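Transcobalamin-1 (Homo sapiens, PDB 4KKI) binds vitamin B12 with femtomolar affinity and shields it from the acid of the stomach during its transport. Local coordinates at residues Y33-M43 and P284-M295; E234-T244 and Q267-E275. One frame throughout, in Å; residues are numbered along the deposited sequence.

Interaction 1 (Y33-M43 and P284-M295); sequences YIRLKPLLNTM and PNAAAQVLPALM
Leu39 reaches across to Ala287, Val290, Leu291 and Leu294 as a knob into a hole, joining the first and last helices of the alpha6-alpha6 barrel. Their short axes pass 8.9 Å apart at 133°, between antiparallel and crossed. CD1 of Leu39 touches the most side chains, 3.7 Å from Leu294 CD1 and also against Val290 CG1 and Leu291 CD1, while CD2 lies over Ala287 CB. The methyl-sized side chain of Ala287 lets the backbones come close here, with Leu39 CA only 5.3 Å from Ala287 CA.

Met43 is worth following outward. The CB of Met43 leaves the helix across the interface rather than into it; Met43 CG then passes 4.1 Å from Ala287 CB, and Met43 SD runs on beside Leu291 CD2 at 4.3 Å. The bend at chi3 (85°) lays Met43 CE on Ala288, 3.7 Å from its CB, and Met43 also packs on Val57 and Ser60 of helix 55-63. Next to it, Thr42 OG1 bonds back to Pro38 O, from the opposite face of that carbonyl to Thr42 N, so the methyl CG2 is the branch turned to Pro284, 3.6 Å from its N.

Helix 284-294 is kinked where the N of Pro292 and of Ala293 make no bond to the turn before. On the side turned from this apolar seam, Gln289 NE2 bonds cyanocobalamin. At the far end Leu36 CD2 meets Leu294 CD1, and Leu36 CD1 touches both SD and CE of Met295. That sulfur makes a Met-aromatic contact with the poorly ordered Tyr33 ring, SD standing obliquely 4.5 Å from the ring centroid.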
loop_
_atom_site.group_PDB
_atom_site.type_symbol
_atom_site.label_atom_id
_atom_site.label_comp_id
_atom_site.label_asym_id
_atom_site.label_seq_id
_atom_site.Cartn_x
_atom_site.Cartn_y
_atom_site.Cartn_z
ATOM N N TYR A 33 -24.431 -1.004 -2.035
ATOM C CA TYR A 33 -23.472 -0.138 -2.718
ATOM C C TYR A 33 -23.365 1.226 -2.046
ATOM O O TYR A 33 -22.326 1.882 -2.115
ATOM C CB TYR A 33 -23.846 0.043 -4.189
ATOM C CG TYR A 33 -23.283 -1.018 -5.106
ATOM C CD1 TYR A 33 -22.523 -2.067 -4.604
ATOM C CD2 TYR A 33 -23.500 -0.962 -6.477
ATOM C CE1 TYR A 33 -22.004 -3.036 -5.443
ATOM C CE2 TYR A 33 -22.984 -1.925 -7.322
ATOM C CZ TYR A 33 -22.237 -2.959 -6.800
ATOM O OH TYR A 33 -21.723 -3.920 -7.640
ATOM N N ILE A 34 -24.447 1.640 -1.394
ATOM C CA ILE A 34 -24.494 2.919 -0.695
ATOM C C ILE A 34 -23.448 2.977 0.424
ATOM O O ILE A 34 -22.950 4.050 0.766
ATOM C CB ILE A 34 -25.917 3.203 -0.138
ATOM C CG1 ILE A 34 -26.006 4.613 0.452
ATOM C CG2 ILE A 34 -26.328 2.143 0.882
ATOM C CD1 ILE A 34 -25.707 5.714 -0.545
ATOM N N ARG A 35 -23.100 1.817 0.970
ATOM C CA ARG A 35 -22.101 1.741 2.032
ATOM C C ARG A 35 -20.698 2.076 1.532
ATOM O O ARG A 35 -19.808 2.379 2.325
ATOM C CB ARG A 35 -22.110 0.354 2.681
ATOM C CG ARG A 35 -23.286 0.110 3.610
ATOM C CD ARG A 35 -23.222 -1.285 4.206
ATOM N NE ARG A 35 -24.144 -1.448 5.325
ATOM C CZ ARG A 35 -23.814 -1.254 6.598
ATOM N NH1 ARG A 35 -22.580 -0.890 6.916
ATOM N NH2 ARG A 35 -24.717 -1.427 7.553
ATOM N N LEU A 36 -20.505 2.025 0.218
ATOM C CA LEU A 36 -19.207 2.343 -0.371
ATOM C C LEU A 36 -19.063 3.829 -0.684
ATOM O O LEU A 36 -17.989 4.282 -1.076
ATOM C CB LEU A 36 -18.975 1.517 -1.637
ATOM C CG LEU A 36 -18.963 0.002 -1.432
ATOM C CD1 LEU A 36 -18.604 -0.711 -2.723
ATOM C CD2 LEU A 36 -18.001 -0.375 -0.321
ATOM N N LYS A 37 -20.148 4.578 -0.509
ATOM C CA LYS A 37 -20.156 6.020 -0.781
ATOM C C LYS A 37 -19.055 6.828 -0.072
ATOM O O LYS A 37 -18.444 7.695 -0.699
ATOM C CB LYS A 37 -21.536 6.628 -0.491
ATOM C CG LYS A 37 -22.134 7.431 -1.645
ATOM C CD LYS A 37 -21.230 8.584 -2.061
ATOM C CE LYS A 37 -21.878 9.464 -3.124
ATOM N NZ LYS A 37 -23.058 10.214 -2.605
ATOM N N PRO A 38 -18.806 6.567 1.230
ATOM C CA PRO A 38 -17.731 7.328 1.883
ATOM C C PRO A 38 -16.386 7.163 1.186
ATOM O O PRO A 38 -15.608 8.116 1.127
ATOM C CB PRO A 38 -17.680 6.716 3.284
ATOM C CG PRO A 38 -19.076 6.274 3.530
ATOM C CD PRO A 38 -19.541 5.738 2.206
ATOM N N LEU A 39 -16.126 5.972 0.656
ATOM C CA LEU A 39 -14.899 5.727 -0.090
ATOM C C LEU A 39 -14.881 6.604 -1.331
ATOM O O LEU A 39 -13.871 7.238 -1.641
ATOM C CB LEU A 39 -14.792 4.258 -0.499
ATOM C CG LEU A 39 -14.807 3.205 0.608
ATOM C CD1 LEU A 39 -14.578 1.823 0.017
ATOM C CD2 LEU A 39 -13.766 3.519 1.665
ATOM N N LEU A 40 -16.010 6.633 -2.032
ATOM C CA LEU A 40 -16.149 7.427 -3.244
ATOM C C LEU A 40 -15.957 8.905 -2.926
ATOM O O LEU A 40 -15.185 9.594 -3.591
ATOM C CB LEU A 40 -17.518 7.186 -3.894
ATOM C CG LEU A 40 -17.864 5.733 -4.249
ATOM C CD1 LEU A 40 -19.286 5.608 -4.789
ATOM C CD2 LEU A 40 -16.863 5.167 -5.245
ATOM N N ASN A 41 -16.649 9.380 -1.894
ATOM C CA ASN A 41 -16.531 10.769 -1.466
ATOM C C ASN A 41 -15.098 11.161 -1.137
ATOM O O ASN A 41 -14.598 12.162 -1.640
ATOM C CB ASN A 41 -17.445 11.052 -0.271
ATOM C CG ASN A 41 -18.913 10.951 -0.629
ATOM O OD1 ASN A 41 -19.299 11.168 -1.778
ATOM N ND2 ASN A 41 -19.742 10.623 0.355
ATOM N N THR A 42 -14.443 10.354 -0.307
ATOM C CA THR A 42 -13.048 10.573 0.068
ATOM C C THR A 42 -12.129 10.752 -1.145
ATOM O O THR A 42 -11.330 11.687 -1.197
ATOM C CB THR A 42 -12.521 9.413 0.942
ATOM O OG1 THR A 42 -13.163 9.446 2.223
ATOM C CG2 THR A 42 -11.020 9.519 1.135
ATOM N N MET A 43 -12.258 9.864 -2.125
ATOM C CA MET A 43 -11.419 9.923 -3.319
ATOM C C MET A 43 -11.708 11.162 -4.164
ATOM O O MET A 43 -10.811 11.699 -4.814
ATOM C CB MET A 43 -11.568 8.639 -4.141
ATOM C CG MET A 43 -11.253 7.382 -3.334
ATOM S SD MET A 43 -11.707 5.822 -4.121
ATOM C CE MET A 43 -10.266 5.523 -5.130
ATOM N N PRO A 284 -7.441 9.018 1.415
ATOM C CA PRO A 284 -7.656 8.623 0.015
ATOM C C PRO A 284 -6.803 7.436 -0.430
ATOM O O PRO A 284 -7.237 6.665 -1.286
ATOM C CB PRO A 284 -7.265 9.886 -0.774
ATOM C CG PRO A 284 -6.461 10.712 0.177
ATOM C CD PRO A 284 -7.040 10.430 1.526
ATOM N N ASN A 285 -5.611 7.291 0.139
ATOM C CA ASN A 285 -4.767 6.143 -0.176
ATOM C C ASN A 285 -5.370 4.854 0.365
ATOM O O ASN A 285 -5.323 3.813 -0.288
ATOM C CB ASN A 285 -3.351 6.330 0.374
ATOM C CG ASN A 285 -2.652 7.538 -0.217
ATOM O OD1 ASN A 285 -2.015 7.452 -1.266
ATOM N ND2 ASN A 285 -2.766 8.677 0.460
ATOM N N ALA A 286 -5.945 4.932 1.561
ATOM C CA ALA A 286 -6.548 3.762 2.184
ATOM C C ALA A 286 -7.861 3.401 1.500
ATOM O O ALA A 286 -8.173 2.224 1.319
ATOM C CB ALA A 286 -6.763 3.996 3.673
ATOM N N ALA A 287 -8.626 4.421 1.122
ATOM C CA ALA A 287 -9.885 4.203 0.421
ATOM C C ALA A 287 -9.634 3.539 -0.929
ATOM O O ALA A 287 -10.358 2.627 -1.327
ATOM C CB ALA A 287 -10.633 5.516 0.244
ATOM N N ALA A 288 -8.594 3.993 -1.621
ATOM C CA ALA A 288 -8.238 3.436 -2.919
ATOM C C ALA A 288 -7.835 1.967 -2.834
ATOM O O ALA A 288 -8.212 1.162 -3.686
ATOM C CB ALA A 288 -7.125 4.253 -3.565
ATOM N N GLN A 289 -7.074 1.611 -1.806
ATOM C CA GLN A 289 -6.555 0.249 -1.707
ATOM C C GLN A 289 -7.607 -0.775 -1.292
ATOM O O GLN A 289 -7.494 -1.953 -1.627
ATOM C CB GLN A 289 -5.354 0.191 -0.763
ATOM C CG GLN A 289 -4.139 0.920 -1.291
ATOM C CD GLN A 289 -2.927 0.756 -0.398
ATOM O OE1 GLN A 289 -1.790 0.906 -0.845
ATOM N NE2 GLN A 289 -3.163 0.447 0.871
ATOM N N VAL A 290 -8.631 -0.327 -0.572
ATOM C CA VAL A 290 -9.641 -1.246 -0.053
ATOM C C VAL A 290 -10.780 -1.498 -1.048
ATOM O O VAL A 290 -11.390 -2.566 -1.043
ATOM C CB VAL A 290 -10.215 -0.766 1.306
ATOM C CG1 VAL A 290 -11.189 0.393 1.113
ATOM C CG2 VAL A 290 -10.895 -1.914 2.033
ATOM N N LEU A 291 -11.035 -0.523 -1.915
ATOM C CA LEU A 291 -12.193 -0.558 -2.813
ATOM C C LEU A 291 -12.330 -1.769 -3.759
ATOM O O LEU A 291 -13.406 -2.364 -3.824
ATOM C CB LEU A 291 -12.311 0.757 -3.600
ATOM C CG LEU A 291 -13.475 0.841 -4.589
ATOM C CD1 LEU A 291 -14.808 0.774 -3.853
ATOM C CD2 LEU A 291 -13.384 2.107 -5.441
ATOM N N PRO A 292 -11.261 -2.128 -4.505
ATOM C CA PRO A 292 -11.420 -3.206 -5.494
ATOM C C PRO A 292 -11.951 -4.519 -4.917
ATOM O O PRO A 292 -12.875 -5.107 -5.484
ATOM C CB PRO A 292 -9.997 -3.403 -6.023
ATOM C CG PRO A 292 -9.359 -2.071 -5.857
ATOM C CD PRO A 292 -9.912 -1.532 -4.569
ATOM N N ALA A 293 -11.378 -4.960 -3.801
ATOM C CA ALA A 293 -11.780 -6.213 -3.174
ATOM C C ALA A 293 -13.245 -6.197 -2.755
ATOM O O ALA A 293 -13.942 -7.201 -2.880
ATOM C CB ALA A 293 -10.887 -6.524 -1.982
ATOM N N LEU A 294 -13.717 -5.050 -2.271
ATOM C CA LEU A 294 -15.103 -4.928 -1.820
ATOM C C LEU A 294 -16.084 -5.096 -2.978
ATOM O O LEU A 294 -17.276 -5.329 -2.770
ATOM C CB LEU A 294 -15.328 -3.582 -1.134
ATOM C CG LEU A 294 -14.370 -3.256 0.013
ATOM C CD1 LEU A 294 -14.671 -1.882 0.586
ATOM C CD2 LEU A 294 -14.442 -4.321 1.094
ATOM N N MET A 295 -15.570 -4.972 -4.196
ATOM C CA MET A 295 -16.379 -5.116 -5.394
ATOM C C MET A 295 -16.025 -6.416 -6.097
ATOM O O MET A 295 -16.414 -6.639 -7.242
ATOM C CB MET A 295 -16.135 -3.941 -6.340
ATOM C CG MET A 295 -17.379 -3.457 -7.040
ATOM S SD MET A 295 -18.261 -2.270 -6.020
ATOM C CE MET A 295 -17.119 -0.894 -6.086
#

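Interaction 2 (E234-T244 and Q267-E275); sequences ENGLIGNTFST and QTLNTVLTE
Three successive carbonyls, those of Glu234, Asn235 and Gly236, are taken up by side chains along one flank of helix 265-277. Gln267 stretches out to give NE2 to Glu234 O (3.0 Å), a bent bond with an N-H...O angle of 137°. Thr271 OG1 donates to Asn235 O, modelled too short to read literally. Thr268 OG1 donates to Gly236 O at 2.6 Å and itself accepts from Trp263 NE1. An alanine in place of Gln267 removes the amide, and Glu234 O would probably be left without its side-chain donor, with this exposed end of the loop held less firmly. At Gly236 (phi 103°) a CB would be jammed against Asn235 O, and it would also sit tightly against Thr268 N.

Further along the helix, Thr241 OG1 meets Glu275 OE2 at 2.8 Å, nearly head-on to the carboxylate C-O, while Leu237 CD2 and Thr244 CG2 close on Val272 CG2. The loop also satisfies itself: Asn235 OD1 takes Leu237 N in an Asx turn, Thr244 OG1 accepts from Ile238 N and gives to Asn240 O, and Ser243 OG accepts from Asn240 N and gives to Ile238 O. This self-bonded, ligand-binding loop of the alpha6-alpha6 domain carries Asn240, whose ND2 bonds the cyanocobalamin held between alpha and beta domains.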
loop_
_atom_site.group_PDB
_atom_site.type_symbol
_atom_site.label_atom_id
_atom_site.label_comp_id
_atom_site.label_asym_id
_atom_site.label_seq_id
_atom_site.Cartn_x
_atom_site.Cartn_y
_atom_site.Cartn_z
ATOM N N GLU A 234 -9.761 -11.683 15.152
ATOM C CA GLU A 234 -11.004 -12.335 15.542
ATOM C C GLU A 234 -12.207 -11.741 14.815
ATOM O O GLU A 234 -13.181 -12.440 14.530
ATOM C CB GLU A 234 -11.196 -12.230 17.058
ATOM C CG GLU A 234 -12.283 -13.133 17.617
ATOM C CD GLU A 234 -12.387 -13.054 19.129
ATOM O OE1 GLU A 234 -11.978 -12.023 19.704
ATOM O OE2 GLU A 234 -12.875 -14.026 19.742
ATOM N N ASN A 235 -12.129 -10.449 14.510
ATOM C CA ASN A 235 -13.224 -9.743 13.848
ATOM C C ASN A 235 -13.221 -9.878 12.322
ATOM O O ASN A 235 -14.066 -9.298 11.642
ATOM C CB ASN A 235 -13.231 -8.264 14.248
ATOM C CG ASN A 235 -11.920 -7.564 13.932
ATOM O OD1 ASN A 235 -11.038 -8.128 13.281
ATOM N ND2 ASN A 235 -11.788 -6.324 14.390
ATOM N N GLY A 236 -12.266 -10.633 11.789
ATOM C CA GLY A 236 -12.223 -10.893 10.362
ATOM C C GLY A 236 -11.182 -10.074 9.622
ATOM O O GLY A 236 -10.852 -10.369 8.472
ATOM N N LEU A 237 -10.672 -9.037 10.277
ATOM C CA LEU A 237 -9.604 -8.228 9.705
ATOM C C LEU A 237 -8.351 -9.075 9.531
ATOM O O LEU A 237 -8.070 -9.963 10.338
ATOM C CB LEU A 237 -9.306 -7.012 10.586
ATOM C CG LEU A 237 -10.394 -5.939 10.662
ATOM C CD1 LEU A 237 -9.907 -4.731 11.454
ATOM C CD2 LEU A 237 -10.838 -5.524 9.265
ATOM N N ILE A 238 -7.609 -8.805 8.463
ATOM C CA ILE A 238 -6.397 -9.555 8.167
ATOM C C ILE A 238 -5.203 -8.613 8.209
ATOM O O ILE A 238 -4.997 -7.810 7.296
ATOM C CB ILE A 238 -6.488 -10.238 6.795
ATOM C CG1 ILE A 238 -7.812 -10.994 6.668
ATOM C CG2 ILE A 238 -5.313 -11.175 6.595
ATOM C CD1 ILE A 238 -8.097 -11.492 5.270
ATOM N N GLY A 239 -4.419 -8.720 9.275
ATOM C CA GLY A 239 -3.416 -7.719 9.591
ATOM C C GLY A 239 -4.098 -6.625 10.387
ATOM O O GLY A 239 -4.552 -6.856 11.506
ATOM N N ASN A 240 -4.177 -5.432 9.811
ATOM C CA ASN A 240 -4.993 -4.372 10.389
ATOM C C ASN A 240 -6.063 -3.918 9.402
ATOM O O ASN A 240 -6.273 -4.556 8.370
ATOM C CB ASN A 240 -4.137 -3.191 10.862
ATOM C CG ASN A 240 -3.314 -2.569 9.746
ATOM O OD1 ASN A 240 -3.614 -2.733 8.562
ATOM N ND2 ASN A 240 -2.267 -1.846 10.124
ATOM N N THR A 241 -6.724 -2.812 9.721
ATOM C CA THR A 241 -7.797 -2.280 8.891
ATOM C C THR A 241 -7.317 -1.938 7.484
ATOM O O THR A 241 -8.040 -2.117 6.504
ATOM C CB THR A 241 -8.393 -1.008 9.525
ATOM O OG1 THR A 241 -8.932 -1.326 10.812
ATOM C CG2 THR A 241 -9.493 -0.422 8.649
ATOM N N PHE A 242 -6.083 -1.458 7.391
ATOM C CA PHE A 242 -5.579 -0.904 6.143
ATOM C C PHE A 242 -4.767 -1.900 5.316
ATOM O O PHE A 242 -4.249 -1.553 4.256
ATOM C CB PHE A 242 -4.774 0.364 6.425
ATOM C CG PHE A 242 -5.518 1.372 7.255
ATOM C CD1 PHE A 242 -6.568 2.095 6.711
ATOM C CD2 PHE A 242 -5.176 1.588 8.581
ATOM C CE1 PHE A 242 -7.261 3.020 7.471
ATOM C CE2 PHE A 242 -5.863 2.513 9.347
ATOM C CZ PHE A 242 -6.907 3.232 8.792
ATOM N N SER A 243 -4.665 -3.136 5.796
ATOM C CA SER A 243 -4.015 -4.195 5.029
ATOM C C SER A 243 -5.036 -5.230 4.573
ATOM O O SER A 243 -4.723 -6.120 3.786
ATOM C CB SER A 243 -2.923 -4.875 5.856
ATOM O OG SER A 243 -3.472 -5.548 6.979
ATOM N N THR A 244 -6.261 -5.104 5.068
ATOM C CA THR A 244 -7.296 -6.101 4.813
ATOM C C THR A 244 -7.751 -6.139 3.356
ATOM O O THR A 244 -7.954 -7.214 2.787
ATOM C CB THR A 244 -8.511 -5.875 5.723
ATOM O OG1 THR A 244 -8.115 -6.036 7.092
ATOM C CG2 THR A 244 -9.606 -6.870 5.405
ATOM N N GLN A 267 -17.569 -12.284 6.794
ATOM C CA GLN A 267 -17.285 -11.633 8.071
ATOM C C GLN A 267 -16.260 -10.521 7.880
ATOM O O GLN A 267 -16.434 -9.411 8.383
ATOM C CB GLN A 267 -16.774 -12.641 9.100
ATOM C CG GLN A 267 -16.518 -12.031 10.472
ATOM C CD GLN A 267 -15.486 -12.797 11.276
ATOM O OE1 GLN A 267 -14.762 -13.636 10.740
ATOM N NE2 GLN A 267 -15.410 -12.507 12.570
ATOM N N THR A 268 -15.194 -10.832 7.147
ATOM C CA THR A 268 -14.165 -9.851 6.817
ATOM C C THR A 268 -14.775 -8.650 6.100
ATOM O O THR A 268 -14.511 -7.502 6.456
ATOM C CB THR A 268 -13.067 -10.468 5.928
ATOM O OG1 THR A 268 -12.354 -11.470 6.665
ATOM C CG2 THR A 268 -12.091 -9.403 5.466
ATOM N N LEU A 269 -15.602 -8.928 5.097
ATOM C CA LEU A 269 -16.295 -7.887 4.346
ATOM C C LEU A 269 -17.173 -7.019 5.248
ATOM O O LEU A 269 -17.131 -5.790 5.169
ATOM C CB LEU A 269 -17.141 -8.518 3.234
ATOM C CG LEU A 269 -18.055 -7.595 2.426
ATOM C CD1 LEU A 269 -17.245 -6.551 1.679
ATOM C CD2 LEU A 269 -18.903 -8.407 1.462
ATOM N N ASN A 270 -17.961 -7.663 6.107
ATOM C CA ASN A 270 -18.856 -6.954 7.019
ATOM C C ASN A 270 -18.120 -6.027 7.982
ATOM O O ASN A 270 -18.535 -4.889 8.204
ATOM C CB ASN A 270 -19.726 -7.941 7.806
ATOM C CG ASN A 270 -20.741 -8.652 6.931
ATOM O OD1 ASN A 270 -21.089 -8.175 5.851
ATOM N ND2 ASN A 270 -21.225 -9.797 7.397
ATOM N N THR A 271 -17.028 -6.523 8.552
ATOM C CA THR A 271 -16.209 -5.729 9.458
ATOM C C THR A 271 -15.629 -4.507 8.747
ATOM O O THR A 271 -15.620 -3.405 9.297
ATOM C CB THR A 271 -15.074 -6.573 10.062
ATOM O OG1 THR A 271 -15.638 -7.638 10.838
ATOM C CG2 THR A 271 -14.184 -5.723 10.953
ATOM N N VAL A 272 -15.157 -4.704 7.520
ATOM C CA VAL A 272 -14.630 -3.599 6.726
ATOM C C VAL A 272 -15.711 -2.549 6.458
ATOM O O VAL A 272 -15.469 -1.351 6.611
ATOM C CB VAL A 272 -14.017 -4.092 5.398
ATOM C CG1 VAL A 272 -13.653 -2.914 4.500
ATOM C CG2 VAL A 272 -12.794 -4.953 5.674
ATOM N N LEU A 273 -16.904 -3.002 6.080
ATOM C CA LEU A 273 -18.020 -2.093 5.821
ATOM C C LEU A 273 -18.363 -1.274 7.063
ATOM O O LEU A 273 -18.713 -0.097 6.969
ATOM C CB LEU A 273 -19.253 -2.862 5.335
ATOM C CG LEU A 273 -19.157 -3.514 3.952
ATOM C CD1 LEU A 273 -20.402 -4.341 3.657
ATOM C CD2 LEU A 273 -18.940 -2.464 2.871
ATOM N N THR A 274 -18.256 -1.904 8.227
ATOM C CA THR A 274 -18.487 -1.217 9.490
ATOM C C THR A 274 -17.445 -0.125 9.693
ATOM O O THR A 274 -17.770 0.981 10.125
ATOM C CB THR A 274 -18.431 -2.190 10.674
ATOM O OG1 THR A 274 -19.438 -3.194 10.514
ATOM C CG2 THR A 274 -18.660 -1.450 11.982
ATOM N N GLU A 275 -16.194 -0.443 9.372
ATOM C CA GLU A 275 -15.101 0.516 9.487
ATOM C C GLU A 275 -15.334 1.734 8.597
ATOM O O GLU A 275 -15.096 2.866 9.013
ATOM C CB GLU A 275 -13.767 -0.141 9.123
ATOM C CG GLU A 275 -13.366 -1.304 10.017
ATOM C CD GLU A 275 -12.803 -0.859 11.352
ATOM O OE1 GLU A 275 -13.554 -0.266 12.156
ATOM O OE2 GLU A 275 -11.603 -1.104 11.597
#

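Starting from the N terminus, the chain lays down residues 33-43 and then runs through most of the helical domain before 284-295 returns to them, so interaction 1 closes a loop of 240 residues. Interaction 2 lies wholly within that span and closes a much shorter one: from 234-244 through helix 244-252 and back along 267-275. The two meet where helix 265-277 is followed by helix 284-294: Leu294 CD2 packs on Leu269 CD1 and Val272 CG1, and Ala286 CB on Phe242 CD1. Interaction 1 ties the first helix to helix 284-294, and interaction 2 ties the 234-244 loop to helix 265-277, with Gln289 and Asn240 both reaching the same bound cyanocobalamin.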